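Local coordinates for protein TqaA (Penicillium aethiopicum, PDB 5DLK) that forms the C-terminal condensation-like domain of a fungal nonribosomal peptide synthetase and probably closes the carrier-bound peptide into a ring, at residues T47-L52 and Q111-N116; S341-V346 and T468-D473. One frame throughout, in Å; residues are numbered along the deposited sequence.

Interaction 1. Residues T47-L52 and Q111-N116; sequences TLEDLL and QLVLAN
Thr-47 and Asn-116 meet at one end of an antiparallel strand pair. Thr-47 OG1 donates to Asn-116 OD1 at 3.0 Å, in the carbonyl plane and on a lone pair. With chi1 at 60°, OG1 sits between the backbone N and the carbonyl carbon, while Thr-47 CG2 also lies against Asn-116 OD1, at 3.5 Å. A valine here would probably leave Asn-116 OD1 without this donor, and its side chain freer to turn. Ala-115 CB, on the same face, lies beside Thr-47 OG1 and also touches Glu-49 OE2, 3.6 Å away.

Further along is a classic beta bulge. Two residues, Glu-49 and Asp-50, stand opposite the one Val-113. Val-113 O takes Glu-49 N at 2.8 Å and, weakly, Asp-50 N at 3.3 Å. The two methyls of Val-113 divide the work: CG1 meets Glu-49 CD, and CG2 meets Asp-50 CB and Leu-52 CD1. On the other face, Leu-48 CD1 presses on Leu-112 CB at 3.6 Å. Leu-51 CD1 runs alongside Leu-112 and reaches its CG.

The polar ends have second-shell partners. Arg-99 forms a salt bridge with Glu-49 OE2 and also bonds Leu-114 O. Asp-50 OD1 accepts Leu-51 N and Phe-21 N, and OD2 pairs with Tyr-213 OH. Gln-111 NE2 reaches Pro-53 O.

Strand 108-115 is the middle strand of a small three-stranded sheet, with 100-105 on its far edge. Helix 29-38 covers the face of Leu-48, Leu-112 and Leu-114. Helix 208-218 packs on Leu-52 and Gln-111 on the other face.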
# COMPACT_ATOMS: atom_id res chain seq x y z
N THR A 47 26.03 9.21 -3.05
CA THR A 47 26.52 8.99 -1.70
C THR A 47 25.46 8.25 -0.89
O THR A 47 24.28 8.28 -1.24
CB THR A 47 26.86 10.30 -1.00
OG1 THR A 47 25.69 11.11 -0.92
CG2 THR A 47 27.94 11.05 -1.80
N LEU A 48 25.89 7.60 0.18
CA LEU A 48 24.96 6.90 1.06
C LEU A 48 24.56 7.80 2.22
O LEU A 48 25.38 8.11 3.10
CB LEU A 48 25.57 5.60 1.58
CG LEU A 48 24.65 4.75 2.45
CD1 LEU A 48 23.51 4.14 1.62
CD2 LEU A 48 25.45 3.67 3.16
N GLU A 49 23.30 8.23 2.23
CA GLU A 49 22.80 9.15 3.24
C GLU A 49 22.33 8.41 4.50
O GLU A 49 22.47 8.93 5.63
CB GLU A 49 21.67 9.99 2.65
CG GLU A 49 21.00 10.91 3.63
CD GLU A 49 19.80 11.62 3.03
OE1 GLU A 49 18.81 11.83 3.76
OE2 GLU A 49 19.84 11.96 1.83
N ASP A 50 21.77 7.22 4.32
CA ASP A 50 21.28 6.43 5.46
C ASP A 50 21.13 4.97 5.07
O ASP A 50 21.15 4.62 3.88
CB ASP A 50 19.94 6.98 5.97
CG ASP A 50 19.78 6.84 7.50
OD1 ASP A 50 20.39 5.94 8.11
OD2 ASP A 50 19.03 7.65 8.08
N LEU A 51 20.99 4.12 6.08
CA LEU A 51 20.69 2.73 5.84
C LEU A 51 19.78 2.27 6.98
O LEU A 51 20.13 2.42 8.15
CB LEU A 51 21.97 1.89 5.75
CG LEU A 51 21.83 0.50 5.14
CD1 LEU A 51 23.18 -0.02 4.66
CD2 LEU A 51 21.21 -0.46 6.15
N LEU A 52 18.62 1.73 6.62
CA LEU A 52 17.62 1.29 7.60
C LEU A 52 17.04 -0.06 7.22
O LEU A 52 17.08 -0.46 6.07
CB LEU A 52 16.47 2.30 7.71
CG LEU A 52 16.81 3.76 8.03
CD1 LEU A 52 16.90 4.56 6.72
CD2 LEU A 52 15.81 4.36 8.98
N GLN A 111 16.99 -0.84 3.39
CA GLN A 111 16.91 0.20 2.39
C GLN A 111 18.09 1.18 2.52
O GLN A 111 18.46 1.60 3.61
CB GLN A 111 15.55 0.91 2.46
CG GLN A 111 15.21 1.57 3.75
CD GLN A 111 13.70 1.80 3.93
OE1 GLN A 111 13.01 2.31 3.05
NE2 GLN A 111 13.21 1.47 5.12
N LEU A 112 18.73 1.45 1.38
CA LEU A 112 19.83 2.40 1.31
C LEU A 112 19.30 3.70 0.75
O LEU A 112 18.86 3.74 -0.40
CB LEU A 112 20.96 1.85 0.43
CG LEU A 112 21.84 0.70 0.95
CD1 LEU A 112 21.10 -0.63 0.96
CD2 LEU A 112 23.11 0.59 0.14
N VAL A 113 19.30 4.74 1.57
CA VAL A 113 18.88 6.05 1.12
C VAL A 113 20.09 6.71 0.46
O VAL A 113 21.11 6.90 1.10
CB VAL A 113 18.37 6.92 2.27
CG1 VAL A 113 17.82 8.23 1.74
CG2 VAL A 113 17.28 6.17 3.07
N LEU A 114 19.95 7.04 -0.82
CA LEU A 114 21.03 7.69 -1.56
C LEU A 114 20.86 9.21 -1.59
O LEU A 114 19.75 9.72 -1.54
CB LEU A 114 21.08 7.15 -2.98
CG LEU A 114 21.27 5.64 -3.12
CD1 LEU A 114 21.50 5.24 -4.60
CD2 LEU A 114 22.40 5.14 -2.23
N ALA A 115 21.99 9.91 -1.68
CA ALA A 115 21.99 11.35 -1.92
C ALA A 115 22.96 11.62 -3.08
O ALA A 115 23.60 10.69 -3.58
CB ALA A 115 22.39 12.13 -0.67
N ASN A 116 23.05 12.88 -3.49
CA ASN A 116 23.84 13.23 -4.68
C ASN A 116 23.45 12.34 -5.85
O ASN A 116 24.30 11.82 -6.58
CB ASN A 116 25.33 13.14 -4.39
CG ASN A 116 25.78 14.13 -3.33
OD1 ASN A 116 25.88 13.80 -2.15
ND2 ASN A 116 26.01 15.37 -3.75

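Interaction 2. Residues S341-V346 and T468-D473; sequences STDWTV and TARLLD
Trp-344 and Leu-471 meet where two surface loops are joined by a single backbone bridge, Thr-345 with Arg-470, at the N-cap of a helix. Leu-471 N donates to Trp-344 O at 2.9 Å, nearly straight at 169°. Val-346 N donates to Ala-469 O at 2.8 Å. Thr-345, between the two bonds, is the N-cap of helix 346-358. Its side chain caps a backbone N of the first turn, and Asp-348 OD2 in return accepts Thr-345 N, consistent with a capping box.

The Arg-470 side chain runs past the carboxylate of Asp-343. Arg-470 CB is 4.0 Å from Asp-343 OD1, and CG is closer, at 3.7 Å. CD comes to 3.4 Å from Asp-343 OD1. There the chain bends, with chi3 at 22° placing NE almost eclipsed with CB. The guanidinium then has OD1 over one face, offset toward the rim. NH1 ends 3.0 Å from Asp-343 OD2. The two flat groups are turned 71° apart. OD2 lies well off the guanidinium plane, so the pair is held by charge and not by a directed N-H. Asp-473 OD2 lies near NE, also well off that plane, so two acids share this one positive group.

The rest of the contact is largely apolar. Leu-471 CD1 touches the Trp-344 ring at its edge, in plane, at CE3. Leu-471 CD2 meets Val-346 CG2, the two side chains crossing at about a right angle. Leu-349 of helix 346-358 touches both Trp-344 and Leu-471.

One water ties the loops further. It donates to Asp-343 OD1 and to Trp-344 O, the latter at 2.7 Å, and accepts from Leu-472 N.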
# COMPACT_ATOMS: atom_id res chain seq x y z
N SER A 341 -28.16 -15.89 23.22
CA SER A 341 -29.09 -15.33 24.22
C SER A 341 -29.05 -13.80 24.26
O SER A 341 -30.05 -13.15 24.60
CB SER A 341 -28.78 -15.90 25.62
OG SER A 341 -27.50 -15.54 26.11
N THR A 342 -27.91 -13.22 23.89
CA THR A 342 -27.79 -11.77 23.90
C THR A 342 -28.53 -11.12 22.71
O THR A 342 -28.92 -9.94 22.74
CB THR A 342 -26.29 -11.38 23.91
OG1 THR A 342 -25.69 -11.92 25.10
CG2 THR A 342 -26.08 -9.87 23.90
N ASP A 343 -28.74 -11.91 21.66
CA ASP A 343 -29.55 -11.51 20.51
C ASP A 343 -29.03 -10.22 19.86
O ASP A 343 -29.77 -9.26 19.67
CB ASP A 343 -31.01 -11.33 20.92
CG ASP A 343 -31.97 -12.00 19.97
OD1 ASP A 343 -31.55 -12.39 18.86
OD2 ASP A 343 -33.16 -12.12 20.34
N TRP A 344 -27.74 -10.19 19.55
CA TRP A 344 -27.20 -9.04 18.83
C TRP A 344 -27.92 -8.74 17.52
O TRP A 344 -28.35 -9.64 16.79
CB TRP A 344 -25.73 -9.27 18.49
CG TRP A 344 -24.76 -8.62 19.42
CD1 TRP A 344 -25.00 -8.08 20.66
CD2 TRP A 344 -23.37 -8.45 19.16
NE1 TRP A 344 -23.82 -7.60 21.20
CE2 TRP A 344 -22.81 -7.81 20.29
CE3 TRP A 344 -22.54 -8.79 18.09
CZ2 TRP A 344 -21.46 -7.51 20.37
CZ3 TRP A 344 -21.18 -8.49 18.17
CH2 TRP A 344 -20.66 -7.85 19.30
N THR A 345 -28.04 -7.45 17.24
CA THR A 345 -28.48 -6.97 15.94
C THR A 345 -27.28 -6.64 15.08
O THR A 345 -26.15 -6.59 15.55
CB THR A 345 -29.34 -5.72 16.05
OG1 THR A 345 -28.54 -4.65 16.57
CG2 THR A 345 -30.53 -5.96 17.01
N VAL A 346 -27.53 -6.42 13.80
CA VAL A 346 -26.51 -5.90 12.91
C VAL A 346 -25.84 -4.65 13.47
O VAL A 346 -24.62 -4.53 13.44
CB VAL A 346 -27.12 -5.61 11.53
CG1 VAL A 346 -26.16 -4.78 10.68
CG2 VAL A 346 -27.49 -6.94 10.85
N THR A 468 -31.24 -3.04 11.89
CA THR A 468 -31.79 -3.46 13.18
C THR A 468 -32.10 -4.95 13.20
O THR A 468 -32.62 -5.48 14.19
CB THR A 468 -33.06 -2.66 13.58
OG1 THR A 468 -34.15 -3.01 12.72
CG2 THR A 468 -32.83 -1.17 13.50
N ALA A 469 -31.80 -5.65 12.10
CA ALA A 469 -32.05 -7.08 12.01
C ALA A 469 -31.25 -7.86 13.05
O ALA A 469 -30.11 -7.53 13.34
CB ALA A 469 -31.71 -7.61 10.61
N ARG A 470 -31.84 -8.94 13.55
CA ARG A 470 -31.12 -9.84 14.46
C ARG A 470 -30.09 -10.63 13.67
O ARG A 470 -30.39 -11.14 12.59
CB ARG A 470 -32.08 -10.81 15.17
CG ARG A 470 -32.90 -10.18 16.28
CD ARG A 470 -33.93 -11.19 16.83
NE ARG A 470 -33.55 -12.58 16.54
CZ ARG A 470 -33.95 -13.65 17.22
NH1 ARG A 470 -34.77 -13.51 18.26
NH2 ARG A 470 -33.53 -14.86 16.88
N LEU A 471 -28.86 -10.72 14.19
CA LEU A 471 -27.85 -11.53 13.51
C LEU A 471 -28.32 -12.96 13.27
O LEU A 471 -28.03 -13.55 12.23
CB LEU A 471 -26.54 -11.56 14.31
CG LEU A 471 -25.65 -10.33 14.30
CD1 LEU A 471 -24.31 -10.64 15.02
CD2 LEU A 471 -25.41 -9.84 12.87
N LEU A 472 -29.04 -13.51 14.24
CA LEU A 472 -29.56 -14.88 14.10
C LEU A 472 -30.47 -15.04 12.88
O LEU A 472 -30.66 -16.16 12.39
CB LEU A 472 -30.32 -15.30 15.36
CG LEU A 472 -29.41 -15.70 16.52
CD1 LEU A 472 -30.19 -15.91 17.83
CD2 LEU A 472 -28.64 -16.96 16.14
N ASP A 473 -31.02 -13.94 12.38
CA ASP A 473 -31.96 -13.99 11.27
C ASP A 473 -31.31 -13.74 9.91
O ASP A 473 -31.99 -13.76 8.87
CB ASP A 473 -33.08 -12.97 11.48
CG ASP A 473 -34.00 -13.33 12.64
OD1 ASP A 473 -34.08 -14.53 12.98
OD2 ASP A 473 -34.63 -12.41 13.22
O HOH W 1 -29.15 -12.16 16.98

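How the interactions relate
Interactions 1 and 2 lie on opposite sides of the chain's centre. Their centres are about 55 Å apart, and their nearest atoms about 38 Å. Both segments of interaction 1 come earlier in the chain than those of interaction 2. Interaction 1 is a buried strand pair; interaction 2 is a surface joint of two loops. Neither lies at the phosphopantetheine site, seen to include Gly-183, Thr-282, Asn-311, Tyr-357 and Asn-392; the cofactor is not bound in this model. Helix 346-358, which starts at interaction 2, carries Tyr-357 near its other end; that is a relation of position only. Interaction 1 lies in a small three-stranded sheet, distinct from the two larger mixed sheets.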